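Local coordinates for protein beta-glucuronidase (Dictyoglomus thermophilum, PDB 6XXW) that probably hydrolyses beta-D-glucuronides as a family 2 glycoside hydrolase, joining a sugar-binding beta domain to a TIM barrel, at residues L35-W39 / L51-P55; I182-V186 / P343-E347; I323-L329 / L351-I357; V106-V111 / I125-N130. All coordinates share one frame; numbering follows the deposited sequence.

Contact 1. Residues L35-W39 / L51-P55; sequences LSGVW and LMPVP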
loop_
_atom_site.group_PDB
_atom_site.type_symbol
_atom_site.label_atom_id
_atom_site.label_comp_id
_atom_site.label_asym_id
_atom_site.label_seq_id
_atom_site.Cartn_x
_atom_site.Cartn_y
_atom_site.Cartn_z
ATOM N N LEU A 35 -19.726 32.115 12.157
ATOM C CA LEU A 35 -19.736 31.398 13.429
ATOM C C LEU A 35 -19.025 30.052 13.353
ATOM O O LEU A 35 -19.030 29.309 14.340
ATOM C CB LEU A 35 -21.173 31.192 13.919
ATOM C CG LEU A 35 -21.992 32.437 14.265
ATOM C CD1 LEU A 35 -23.261 32.036 15.010
ATOM C CD2 LEU A 35 -21.173 33.410 15.089
ATOM N N SER A 36 -18.423 29.727 12.214
ATOM C CA SER A 36 -17.619 28.519 12.106
ATOM C C SER A 36 -16.489 28.554 13.119
ATOM O O SER A 36 -16.035 29.621 13.541
ATOM C CB SER A 36 -17.048 28.382 10.695
ATOM O OG SER A 36 -18.066 28.550 9.737
ATOM N N GLY A 37 -16.041 27.372 13.520
ATOM C CA GLY A 37 -14.987 27.255 14.506
ATOM C C GLY A 37 -15.272 26.080 15.411
ATOM O O GLY A 37 -15.837 25.085 14.951
ATOM N N VAL A 38 -14.952 26.185 16.695
ATOM C CA VAL A 38 -15.144 25.084 17.636
ATOM C C VAL A 38 -16.447 25.309 18.392
ATOM O O VAL A 38 -16.610 26.332 19.065
ATOM C CB VAL A 38 -13.962 24.971 18.611
ATOM C CG1 VAL A 38 -14.186 23.832 19.593
ATOM C CG2 VAL A 38 -12.663 24.781 17.856
ATOM N N TRP A 39 -17.361 24.345 18.316
ATOM C CA TRP A 39 -18.630 24.415 19.027
ATOM C C TRP A 39 -18.681 23.348 20.112
ATOM O O TRP A 39 -17.906 22.395 20.107
ATOM C CB TRP A 39 -19.813 24.193 18.083
ATOM C CG TRP A 39 -20.097 25.262 17.061
ATOM C CD1 TRP A 39 -19.213 25.855 16.207
ATOM C CD2 TRP A 39 -21.376 25.820 16.768
ATOM N NE1 TRP A 39 -19.869 26.755 15.396
ATOM C CE2 TRP A 39 -21.199 26.753 15.727
ATOM C CE3 TRP A 39 -22.660 25.614 17.282
ATOM C CZ2 TRP A 39 -22.263 27.483 15.191
ATOM C CZ3 TRP A 39 -23.714 26.340 16.756
ATOM C CH2 TRP A 39 -23.507 27.272 15.729
ATOM N N LEU A 51 -16.095 18.767 22.293
ATOM C CA LEU A 51 -15.819 19.791 21.294
ATOM C C LEU A 51 -16.005 19.232 19.887
ATOM O O LEU A 51 -15.665 18.081 19.614
ATOM C CB LEU A 51 -14.399 20.335 21.450
ATOM C CG LEU A 51 -14.134 20.992 22.810
ATOM C CD1 LEU A 51 -12.707 21.528 22.881
ATOM C CD2 LEU A 51 -15.151 22.103 23.082
ATOM N N MET A 52 -16.525 20.072 18.988
ATOM C CA MET A 52 -16.789 19.640 17.624
ATOM C C MET A 52 -16.564 20.786 16.646
ATOM O O MET A 52 -17.180 21.849 16.787
ATOM C CB MET A 52 -18.223 19.116 17.506
ATOM C CG MET A 52 -18.556 18.436 16.184
ATOM S SD MET A 52 -17.682 16.881 15.924
ATOM C CE MET A 52 -18.275 15.867 17.290
ATOM N N PRO A 53 -15.721 20.608 15.629
ATOM C CA PRO A 53 -15.549 21.667 14.627
ATOM C C PRO A 53 -16.794 21.837 13.762
ATOM O O PRO A 53 -17.532 20.888 13.493
ATOM C CB PRO A 53 -14.354 21.177 13.794
ATOM C CG PRO A 53 -14.484 19.664 13.850
ATOM C CD PRO A 53 -14.982 19.379 15.274
ATOM N N VAL A 54 -17.021 23.077 13.334
ATOM C CA VAL A 54 -18.092 23.427 12.409
ATOM C C VAL A 54 -17.496 24.335 11.342
ATOM O O VAL A 54 -16.872 25.350 11.681
ATOM C CB VAL A 54 -19.264 24.110 13.146
ATOM C CG1 VAL A 54 -20.283 24.687 12.149
ATOM C CG2 VAL A 54 -19.943 23.128 14.092
ATOM N N PRO A 55 -17.674 24.047 10.046
ATOM C CA PRO A 55 -18.446 22.943 9.484
ATOM C C PRO A 55 -17.643 21.641 9.378
ATOM O O PRO A 55 -16.439 21.664 9.114
ATOM C CB PRO A 55 -18.806 23.464 8.090
ATOM C CG PRO A 55 -17.596 24.248 7.700
ATOM C CD PRO A 55 -17.082 24.886 8.980
#
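S36 opens the contact, its CB lying 3.2 Å from the carbonyl oxygen of V54, while its hydroxyl hydrogen-bonds D34. At G37 the two strands of an antiparallel beta hairpin begin to pair. G37 and V54 form a hydrogen-bonded pair, with G37 N giving to V54 O at 2.9 Å and V54 N returning a bond to G37 O at 2.8 Å. The backbone of G37 is in a region (phi 142°) where a CB would press on the preceding carbonyl oxygen, which accounts for a residue without a side chain. V38 follows in a non-hydrogen-bonded pair with P53; its CG1 crosses to L51 CB at 4.0 Å. W39 and M52 restore the hydrogen-bonded pattern, W39 N meeting M52 O at an N-H...O angle of 167°. The indole of W39 shares its side of the sheet with V54, whose CG2 sits over one face, 3.7 Å from the centroid of the five-membered ring, a CH-pi contact. With chi1 at -69° the indole swings back beside the backbone N, and NE1 reaches L35 O at 2.9 Å, a bond tilted from the ring plane that helps hold the ring's rotation. Strand 73-81, antiparallel to strand 32-43 in the same sheet, brings Y76 and K78 against the indole, and I137 and I139 of strand 134-142 also meet it. Farther back on the same edge, L35 bonds V186 of strand 185-191, and the V38, L51 and P53 side packs on Q319, L351 and I323 of a second subunit.

Contact 2. Residues I182-V186 / P343-E347; sequences IHRPV and PYSEE
The guanidinium of R184 lies flat against the peptide that joins Y344 to S345: S345 N stands 3.3 Å above the centre of its plane, and Y344 C covers the same face nearer the rim. Near the plane, at the edge, NH2 gives a hydrogen bond to P343 O at 2.8 Å; the acceptor is 17° out of the guanidinium plane and the N-H...O angle is 148°. NH1 points along another part of the edge to an in-plane water, which accepts from it at 3.0 Å; the same water's very short approach to E346 OE1 is doubtful as a bond. R184 NH1 and E346 OE1 stay 4.8 Å apart, so they make no direct salt bridge. An extended chain from CG to NE carries the group to this place, and its aliphatic part packs as well, CD of R184 meeting CB of S345 at 3.6 Å. P185 adds a looser touch, CG to E347 OE2 at 4.3 Å. Beyond the two segments, E308 forms a salt bridge with R184 NH2 and accepts from S345 N, while NH1 also bonds F118 O; the buried charge is thus held on several sides. E347 has its own partner in Y23. S345 is the N-cap of helix 346-355, so the arginine packs just ahead of the first helical turn. R184 itself stands at the corner between strands 181-183 and 185-191, both paired with strand 90-99, and the contact fastens this corner of the sugar-binding domain to the TIM-barrel domain at the start of helix 346-355.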
loop_
_atom_site.group_PDB
_atom_site.type_symbol
_atom_site.label_atom_id
_atom_site.label_comp_id
_atom_site.label_asym_id
_atom_site.label_seq_id
_atom_site.Cartn_x
_atom_site.Cartn_y
_atom_site.Cartn_z
ATOM N N ILE A 182 -23.263 19.622 10.837
ATOM C CA ILE A 182 -23.403 20.909 10.163
ATOM C C ILE A 182 -22.289 20.979 9.125
ATOM O O ILE A 182 -21.131 21.246 9.455
ATOM C CB ILE A 182 -23.339 22.088 11.136
ATOM C CG1 ILE A 182 -24.443 21.979 12.195
ATOM C CG2 ILE A 182 -23.512 23.409 10.360
ATOM C CD1 ILE A 182 -24.267 22.951 13.356
ATOM N N HIS A 183 -22.652 20.777 7.858
ATOM C CA HIS A 183 -21.683 20.547 6.793
ATOM C C HIS A 183 -21.225 21.824 6.104
ATOM O O HIS A 183 -20.214 21.803 5.396
ATOM C CB HIS A 183 -22.282 19.587 5.760
ATOM C CG HIS A 183 -22.445 18.185 6.267
ATOM N ND1 HIS A 183 -23.342 17.292 5.721
ATOM C CD2 HIS A 183 -21.799 17.515 7.251
ATOM C CE1 HIS A 183 -23.250 16.135 6.354
ATOM N NE2 HIS A 183 -22.314 16.241 7.282
ATOM N N ARG A 184 -21.926 22.931 6.287
ATOM C CA ARG A 184 -21.559 24.182 5.642
ATOM C C ARG A 184 -21.680 25.304 6.666
ATOM O O ARG A 184 -22.342 25.138 7.696
ATOM C CB ARG A 184 -22.431 24.435 4.398
ATOM C CG ARG A 184 -22.250 23.322 3.355
ATOM C CD ARG A 184 -23.145 23.456 2.140
ATOM N NE ARG A 184 -23.149 22.205 1.385
ATOM C CZ ARG A 184 -24.125 21.835 0.560
ATOM N NH1 ARG A 184 -25.174 22.635 0.376
ATOM N NH2 ARG A 184 -24.053 20.680 -0.087
ATOM N N PRO A 185 -21.032 26.444 6.414
ATOM C CA PRO A 185 -20.860 27.446 7.475
ATOM C C PRO A 185 -22.173 27.983 8.031
ATOM O O PRO A 185 -23.160 28.148 7.315
ATOM C CB PRO A 185 -20.058 28.552 6.778
ATOM C CG PRO A 185 -19.226 27.801 5.772
ATOM C CD PRO A 185 -20.169 26.741 5.250
ATOM N N VAL A 186 -22.162 28.227 9.334
ATOM C CA VAL A 186 -23.204 28.976 10.021
ATOM C C VAL A 186 -22.740 30.420 10.098
ATOM O O VAL A 186 -21.632 30.693 10.572
ATOM C CB VAL A 186 -23.446 28.418 11.429
ATOM C CG1 VAL A 186 -24.553 29.211 12.122
ATOM C CG2 VAL A 186 -23.780 26.911 11.381
ATOM N N PRO A 343 -27.257 18.883 -4.205
ATOM C CA PRO A 343 -26.649 20.193 -4.429
ATOM C C PRO A 343 -25.387 20.324 -3.590
ATOM O O PRO A 343 -25.328 19.863 -2.445
ATOM C CB PRO A 343 -27.741 21.178 -3.985
ATOM C CG PRO A 343 -29.035 20.378 -4.133
ATOM C CD PRO A 343 -28.656 18.986 -3.738
ATOM N N TYR A 344 -24.366 20.932 -4.178
ATOM C CA TYR A 344 -23.140 21.173 -3.440
ATOM C C TYR A 344 -23.210 22.540 -2.757
ATOM O O TYR A 344 -24.181 23.294 -2.889
ATOM C CB TYR A 344 -21.914 21.069 -4.353
ATOM C CG TYR A 344 -21.559 19.660 -4.811
ATOM C CD1 TYR A 344 -22.305 18.550 -4.401
ATOM C CD2 TYR A 344 -20.464 19.442 -5.658
ATOM C CE1 TYR A 344 -21.970 17.244 -4.845
ATOM C CE2 TYR A 344 -20.129 18.163 -6.097
ATOM C CZ TYR A 344 -20.882 17.068 -5.686
ATOM O OH TYR A 344 -20.519 15.817 -6.151
ATOM N N SER A 345 -22.175 22.850 -1.989
ATOM C CA SER A 345 -22.081 24.165 -1.378
ATOM C C SER A 345 -22.032 25.244 -2.453
ATOM O O SER A 345 -21.477 25.043 -3.541
ATOM C CB SER A 345 -20.833 24.247 -0.506
ATOM O OG SER A 345 -19.679 24.170 -1.319
ATOM N N GLU A 346 -22.618 26.405 -2.128
ATOM C CA GLU A 346 -22.543 27.560 -3.019
ATOM C C GLU A 346 -21.100 27.909 -3.341
ATOM O O GLU A 346 -20.787 28.323 -4.469
ATOM C CB GLU A 346 -23.252 28.759 -2.379
ATOM C CG GLU A 346 -24.672 28.448 -1.905
ATOM C CD GLU A 346 -24.811 28.275 -0.389
ATOM O OE1 GLU A 346 -24.178 27.347 0.184
ATOM O OE2 GLU A 346 -25.588 29.056 0.222
ATOM N N GLU A 347 -20.209 27.746 -2.355
ATOM C CA GLU A 347 -18.786 27.999 -2.546
ATOM C C GLU A 347 -18.245 27.257 -3.761
ATOM O O GLU A 347 -17.483 27.819 -4.555
ATOM C CB GLU A 347 -18.031 27.592 -1.274
ATOM C CG GLU A 347 -18.129 28.599 -0.115
ATOM C CD GLU A 347 -19.394 28.457 0.743
ATOM O OE1 GLU A 347 -20.257 27.595 0.450
ATOM O OE2 GLU A 347 -19.519 29.223 1.727
HETATM O O HOH W 1 -25.619 25.582 0.991
#

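Contact 3. Residues I323-L329 / L351-I357; sequences IKDFNLL and LADQYGI
L351 leads the packing of two neighbouring TIM-barrel helices, 319-332 and 346-355, joined through parallel strand 336-338; their segment axes run 34° apart and approach to 10.8 Å. Its CB rests over one face of the F326 ring, 3.9 Å from the centroid, while CD1 meets I323 CG1. One residue on, A352 has its CA lying obliquely to the ring, 3.5 Å from F326 CE1, and its CB touches the same carbon. Y355 gives the closest meeting. The F326 and Y355 planes lie within 25° of each other but are slid apart, with centroids 5.2 Å apart, so what covers the tyrosine face is F326 CB, 3.5 Å from the centroid and almost on the ring normal. With CG anti to its own carbonyl carbon, the phenol extends across to helix 319-332, where its hydroxyl donates to N327. A phenylalanine in place of Y355 would probably retain the ring's cover of F326 CB but leave N327 OD1 without this donor. G356, with positive phi, ends the helix, and I357 then places CG1 at the F326 ring edge and CG2 near L329 CD1. N327 bridges further, its ND2 bonding I61 O of a second subunit. The tyrosine-asparagine bond is short, Y355 OH to N327 OD1 2.6 Å, with the hydroxyl 39° above the carbonyl plane, not on a lone pair.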
loop_
_atom_site.group_PDB
_atom_site.type_symbol
_atom_site.label_atom_id
_atom_site.label_comp_id
_atom_site.label_asym_id
_atom_site.label_seq_id
_atom_site.Cartn_x
_atom_site.Cartn_y
_atom_site.Cartn_z
ATOM N N ILE A 323 -10.340 24.277 -3.708
ATOM C CA ILE A 323 -9.408 24.876 -4.659
ATOM C C ILE A 323 -8.466 23.817 -5.212
ATOM O O ILE A 323 -8.196 23.776 -6.420
ATOM C CB ILE A 323 -8.676 26.057 -3.993
ATOM C CG1 ILE A 323 -9.656 27.241 -3.898
ATOM C CG2 ILE A 323 -7.428 26.465 -4.797
ATOM C CD1 ILE A 323 -9.253 28.313 -2.897
ATOM N N LYS A 324 -7.986 22.915 -4.355
ATOM C CA LYS A 324 -7.206 21.776 -4.844
ATOM C C LYS A 324 -7.964 21.007 -5.925
ATOM O O LYS A 324 -7.393 20.640 -6.959
ATOM C CB LYS A 324 -6.856 20.848 -3.684
ATOM C CG LYS A 324 -6.055 19.633 -4.114
ATOM C CD LYS A 324 -4.756 20.052 -4.798
ATOM C CE LYS A 324 -3.720 18.927 -4.744
ATOM N NZ LYS A 324 -2.367 19.379 -5.212
ATOM N N ASP A 325 -9.260 20.771 -5.710
ATOM C CA ASP A 325 -10.027 19.968 -6.658
ATOM C C ASP A 325 -10.143 20.684 -8.000
ATOM O O ASP A 325 -10.032 20.057 -9.059
ATOM C CB ASP A 325 -11.421 19.669 -6.092
ATOM C CG ASP A 325 -11.428 18.530 -5.059
ATOM O OD1 ASP A 325 -10.358 17.942 -4.766
ATOM O OD2 ASP A 325 -12.526 18.216 -4.532
ATOM N N PHE A 326 -10.365 22.004 -7.979
ATOM C CA PHE A 326 -10.468 22.727 -9.240
ATOM C C PHE A 326 -9.126 22.800 -9.963
ATOM O O PHE A 326 -9.079 22.752 -11.197
ATOM C CB PHE A 326 -11.053 24.125 -9.000
ATOM C CG PHE A 326 -12.550 24.111 -8.883
ATOM C CD1 PHE A 326 -13.346 24.082 -10.018
ATOM C CD2 PHE A 326 -13.162 24.036 -7.639
ATOM C CE1 PHE A 326 -14.718 24.029 -9.912
ATOM C CE2 PHE A 326 -14.537 23.978 -7.530
ATOM C CZ PHE A 326 -15.318 23.976 -8.667
ATOM N N ASN A 327 -8.023 22.923 -9.226
ATOM C CA ASN A 327 -6.720 22.897 -9.891
ATOM C C ASN A 327 -6.459 21.536 -10.525
ATOM O O ASN A 327 -5.865 21.446 -11.609
ATOM C CB ASN A 327 -5.620 23.263 -8.899
ATOM C CG ASN A 327 -5.700 24.710 -8.490
ATOM O OD1 ASN A 327 -6.229 25.532 -9.234
ATOM N ND2 ASN A 327 -5.215 25.029 -7.300
ATOM N N LEU A 328 -6.928 20.468 -9.879
ATOM C CA LEU A 328 -6.807 19.137 -10.475
ATOM C C LEU A 328 -7.699 18.997 -11.702
ATOM O O LEU A 328 -7.297 18.390 -12.702
ATOM C CB LEU A 328 -7.146 18.065 -9.438
ATOM C CG LEU A 328 -6.107 17.801 -8.340
ATOM C CD1 LEU A 328 -6.709 16.920 -7.215
ATOM C CD2 LEU A 328 -4.855 17.172 -8.927
ATOM N N LEU A 329 -8.913 19.554 -11.649
ATOM C CA LEU A 329 -9.787 19.530 -12.820
ATOM C C LEU A 329 -9.119 20.202 -14.015
ATOM O O LEU A 329 -9.164 19.690 -15.143
ATOM C CB LEU A 329 -11.121 20.215 -12.492
ATOM C CG LEU A 329 -12.135 19.445 -11.625
ATOM C CD1 LEU A 329 -13.442 20.287 -11.441
ATOM C CD2 LEU A 329 -12.447 18.095 -12.224
ATOM N N LEU A 351 -16.656 28.918 -7.311
ATOM C CA LEU A 351 -15.380 28.490 -7.870
ATOM C C LEU A 351 -15.547 27.966 -9.293
ATOM O O LEU A 351 -14.726 28.266 -10.167
ATOM C CB LEU A 351 -14.741 27.431 -6.969
ATOM C CG LEU A 351 -14.229 27.922 -5.610
ATOM C CD1 LEU A 351 -13.732 26.738 -4.764
ATOM C CD2 LEU A 351 -13.114 28.934 -5.843
ATOM N N ALA A 352 -16.600 27.184 -9.556
ATOM C CA ALA A 352 -16.797 26.721 -10.925
ATOM C C ALA A 352 -16.991 27.902 -11.873
ATOM O O ALA A 352 -16.502 27.875 -13.014
ATOM C CB ALA A 352 -17.963 25.744 -10.997
ATOM N N ASP A 353 -17.659 28.969 -11.397
ATOM C CA ASP A 353 -17.774 30.209 -12.171
ATOM C C ASP A 353 -16.397 30.793 -12.487
ATOM O O ASP A 353 -16.139 31.240 -13.612
ATOM C CB ASP A 353 -18.600 31.267 -11.412
ATOM C CG ASP A 353 -20.067 30.861 -11.149
ATOM O OD1 ASP A 353 -20.622 29.919 -11.790
ATOM O OD2 ASP A 353 -20.687 31.537 -10.278
ATOM N N GLN A 354 -15.511 30.838 -11.485
ATOM C CA GLN A 354 -14.177 31.419 -11.666
ATOM C C GLN A 354 -13.303 30.574 -12.582
ATOM O O GLN A 354 -12.519 31.111 -13.375
ATOM C CB GLN A 354 -13.493 31.587 -10.311
ATOM C CG GLN A 354 -14.195 32.594 -9.390
ATOM C CD GLN A 354 -13.870 34.012 -9.764
ATOM O OE1 GLN A 354 -12.789 34.282 -10.298
ATOM N NE2 GLN A 354 -14.800 34.938 -9.494
ATOM N N TYR A 355 -13.391 29.252 -12.459
ATOM C CA TYR A 355 -12.508 28.364 -13.198
ATOM C C TYR A 355 -13.042 28.002 -14.580
ATOM O O TYR A 355 -12.287 27.478 -15.400
ATOM C CB TYR A 355 -12.282 27.075 -12.395
ATOM C CG TYR A 355 -11.174 27.139 -11.359
ATOM C CD1 TYR A 355 -9.889 26.693 -11.665
ATOM C CD2 TYR A 355 -11.415 27.620 -10.073
ATOM C CE1 TYR A 355 -8.867 26.739 -10.726
ATOM C CE2 TYR A 355 -10.401 27.665 -9.117
ATOM C CZ TYR A 355 -9.123 27.228 -9.457
ATOM O OH TYR A 355 -8.097 27.263 -8.531
ATOM N N GLY A 356 -14.319 28.242 -14.856
ATOM C CA GLY A 356 -14.889 27.861 -16.139
ATOM C C GLY A 356 -15.106 26.368 -16.257
ATOM O O GLY A 356 -14.641 25.726 -17.203
ATOM N N ILE A 357 -15.810 25.803 -15.282
ATOM C CA ILE A 357 -16.168 24.394 -15.264
ATOM C C ILE A 357 -17.685 24.310 -15.348
ATOM O O ILE A 357 -18.389 24.944 -14.559
ATOM C CB ILE A 357 -15.648 23.691 -13.995
ATOM C CG1 ILE A 357 -14.113 23.777 -13.913
ATOM C CG2 ILE A 357 -16.179 22.238 -13.925
ATOM C CD1 ILE A 357 -13.365 22.917 -14.942
#

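Contact 4. Residues V106-V111 / I125-N130; sequences VNGNLV and ISKFVN
V106, V111, I125 and F128 supply the apolar part of the contact. I125 CG2 touches both valines, 4.0 Å from V106 CG2 and 3.9 Å from V111 CG1. The same V111 CG1 runs past the F128 ring at CD2, 3.5 Å away, and N109 CB approaches the other ortho carbon, CD1, at 3.4 Å; both approaches are oblique to the ring. Among polar contacts, N107 ND2 donates to F128 O at 2.9 Å with an N-H...O angle of 160°, the acceptor lying in the amide plane. That amide is held from its other end too, since I136 N gives to N107 OD1, and ND2 also bonds N135 OD1. Within the turn, N109 ND2 reaches back to V106 O at 3.1 Å, joining N109 N on the same acceptor. Replacing N109 by a glycine would probably leave V106 O with one donor fewer and open a gap beside F128 CD1. V106 to N109 form a type I' turn, with N107 and G108 both at positive phi, the usual close of a tight two-residue beta hairpin; here it links strands 101-106 and 109-115 of the sugar-binding domain and packs on the loop before strand 134-142.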
loop_
_atom_site.group_PDB
_atom_site.type_symbol
_atom_site.label_atom_id
_atom_site.label_comp_id
_atom_site.label_asym_id
_atom_site.label_seq_id
_atom_site.Cartn_x
_atom_site.Cartn_y
_atom_site.Cartn_z
ATOM N N VAL A 106 -32.263 30.370 19.090
ATOM C CA VAL A 106 -31.509 31.546 19.521
ATOM C C VAL A 106 -31.991 31.889 20.922
ATOM O O VAL A 106 -33.160 32.254 21.110
ATOM C CB VAL A 106 -31.696 32.723 18.555
ATOM C CG1 VAL A 106 -31.048 33.979 19.114
ATOM C CG2 VAL A 106 -31.117 32.369 17.172
ATOM N N ASN A 107 -31.099 31.757 21.910
ATOM C CA ASN A 107 -31.446 31.955 23.326
ATOM C C ASN A 107 -32.680 31.143 23.718
ATOM O O ASN A 107 -33.569 31.621 24.430
ATOM C CB ASN A 107 -31.638 33.439 23.635
ATOM C CG ASN A 107 -30.374 34.235 23.393
ATOM O OD1 ASN A 107 -29.299 33.819 23.801
ATOM N ND2 ASN A 107 -30.494 35.357 22.699
ATOM N N GLY A 108 -32.735 29.897 23.247
ATOM C CA GLY A 108 -33.839 29.007 23.543
ATOM C C GLY A 108 -35.058 29.159 22.657
ATOM O O GLY A 108 -35.987 28.350 22.774
ATOM N N ASN A 109 -35.090 30.160 21.780
ATOM C CA ASN A 109 -36.225 30.411 20.903
ATOM C C ASN A 109 -36.024 29.727 19.555
ATOM O O ASN A 109 -35.017 29.968 18.887
ATOM C CB ASN A 109 -36.394 31.907 20.685
ATOM C CG ASN A 109 -36.687 32.650 21.964
ATOM O OD1 ASN A 109 -37.833 32.702 22.396
ATOM N ND2 ASN A 109 -35.647 33.224 22.586
ATOM N N LEU A 110 -37.004 28.923 19.136
ATOM C CA LEU A 110 -36.958 28.292 17.817
ATOM C C LEU A 110 -37.165 29.344 16.732
ATOM O O LEU A 110 -38.242 29.941 16.636
ATOM C CB LEU A 110 -38.024 27.207 17.722
ATOM C CG LEU A 110 -38.175 26.660 16.305
ATOM C CD1 LEU A 110 -37.012 25.712 15.998
ATOM C CD2 LEU A 110 -39.531 25.980 16.133
ATOM N N VAL A 111 -36.147 29.579 15.906
ATOM C CA VAL A 111 -36.251 30.581 14.852
ATOM C C VAL A 111 -36.521 29.975 13.476
ATOM O O VAL A 111 -37.058 30.674 12.603
ATOM C CB VAL A 111 -34.996 31.481 14.804
ATOM C CG1 VAL A 111 -34.813 32.204 16.135
ATOM C CG2 VAL A 111 -33.736 30.683 14.441
ATOM N N ILE A 125 -33.610 37.121 13.162
ATOM C CA ILE A 125 -33.547 36.785 14.586
ATOM C C ILE A 125 -33.444 38.011 15.486
ATOM O O ILE A 125 -33.258 37.871 16.698
ATOM C CB ILE A 125 -32.378 35.819 14.881
ATOM C CG1 ILE A 125 -31.025 36.511 14.640
ATOM C CG2 ILE A 125 -32.501 34.536 14.044
ATOM C CD1 ILE A 125 -29.810 35.795 15.308
ATOM N N SER A 126 -33.594 39.215 14.930
ATOM C CA SER A 126 -33.427 40.411 15.758
ATOM C C SER A 126 -34.391 40.418 16.943
ATOM O O SER A 126 -34.077 40.994 17.992
ATOM C CB SER A 126 -33.609 41.668 14.905
ATOM O OG SER A 126 -34.914 41.721 14.383
ATOM N N LYS A 127 -35.539 39.749 16.814
ATOM C CA LYS A 127 -36.505 39.693 17.906
ATOM C C LYS A 127 -35.994 38.892 19.095
ATOM O O LYS A 127 -36.536 39.026 20.194
ATOM C CB LYS A 127 -37.824 39.088 17.411
ATOM N N PHE A 128 -34.964 38.068 18.915
ATOM C CA PHE A 128 -34.557 37.143 19.962
ATOM C C PHE A 128 -33.172 37.400 20.534
ATOM O O PHE A 128 -32.760 36.662 21.438
ATOM C CB PHE A 128 -34.610 35.700 19.441
ATOM C CG PHE A 128 -35.900 35.349 18.753
ATOM C CD1 PHE A 128 -37.034 35.065 19.492
ATOM C CD2 PHE A 128 -35.975 35.300 17.371
ATOM C CE1 PHE A 128 -38.236 34.728 18.861
ATOM C CE2 PHE A 128 -37.169 34.968 16.735
ATOM C CZ PHE A 128 -38.297 34.681 17.485
ATOM N N VAL A 129 -32.443 38.412 20.049
ATOM C CA VAL A 129 -31.055 38.615 20.456
ATOM C C VAL A 129 -30.983 39.588 21.624
ATOM O O VAL A 129 -31.854 40.442 21.820
ATOM C CB VAL A 129 -30.183 39.108 19.280
ATOM C CG1 VAL A 129 -30.035 38.019 18.216
ATOM C CG2 VAL A 129 -30.753 40.371 18.688
ATOM N N ASN A 130 -29.911 39.446 22.406
ATOM C CA ASN A 130 -29.536 40.391 23.448
ATOM C C ASN A 130 -28.462 41.299 22.861
ATOM O O ASN A 130 -27.349 40.846 22.574
ATOM C CB ASN A 130 -29.021 39.651 24.681
ATOM C CG ASN A 130 -29.956 38.552 25.129
ATOM O OD1 ASN A 130 -31.152 38.781 25.287
ATOM N ND2 ASN A 130 -29.418 37.350 25.344
#

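Contacts 1, 2 and 4 reach one antiparallel sheet of the sugar-binding domain, whereas contact 3 lies in the TIM barrel. Contacts 1 and 2 touch: L35 N is 2.9 Å from V186 O, a probable hydrogen bond between strands 32-43 and 185-191, centres about 14 Å apart. Helix 346-355 begins in contact 2 and continues into contact 3, centres about 17 Å apart. Contact 4 is the outlier, about 38 Å from contact 3 between centres. Contacts 1 and 3, centres about 26 Å apart within a chain, meet across subunits, where L51 packs on L351; a bound Tris, probably from the crystallisation liquor, lies about 4 Å from the L51 side chain, and one is likewise near Y355.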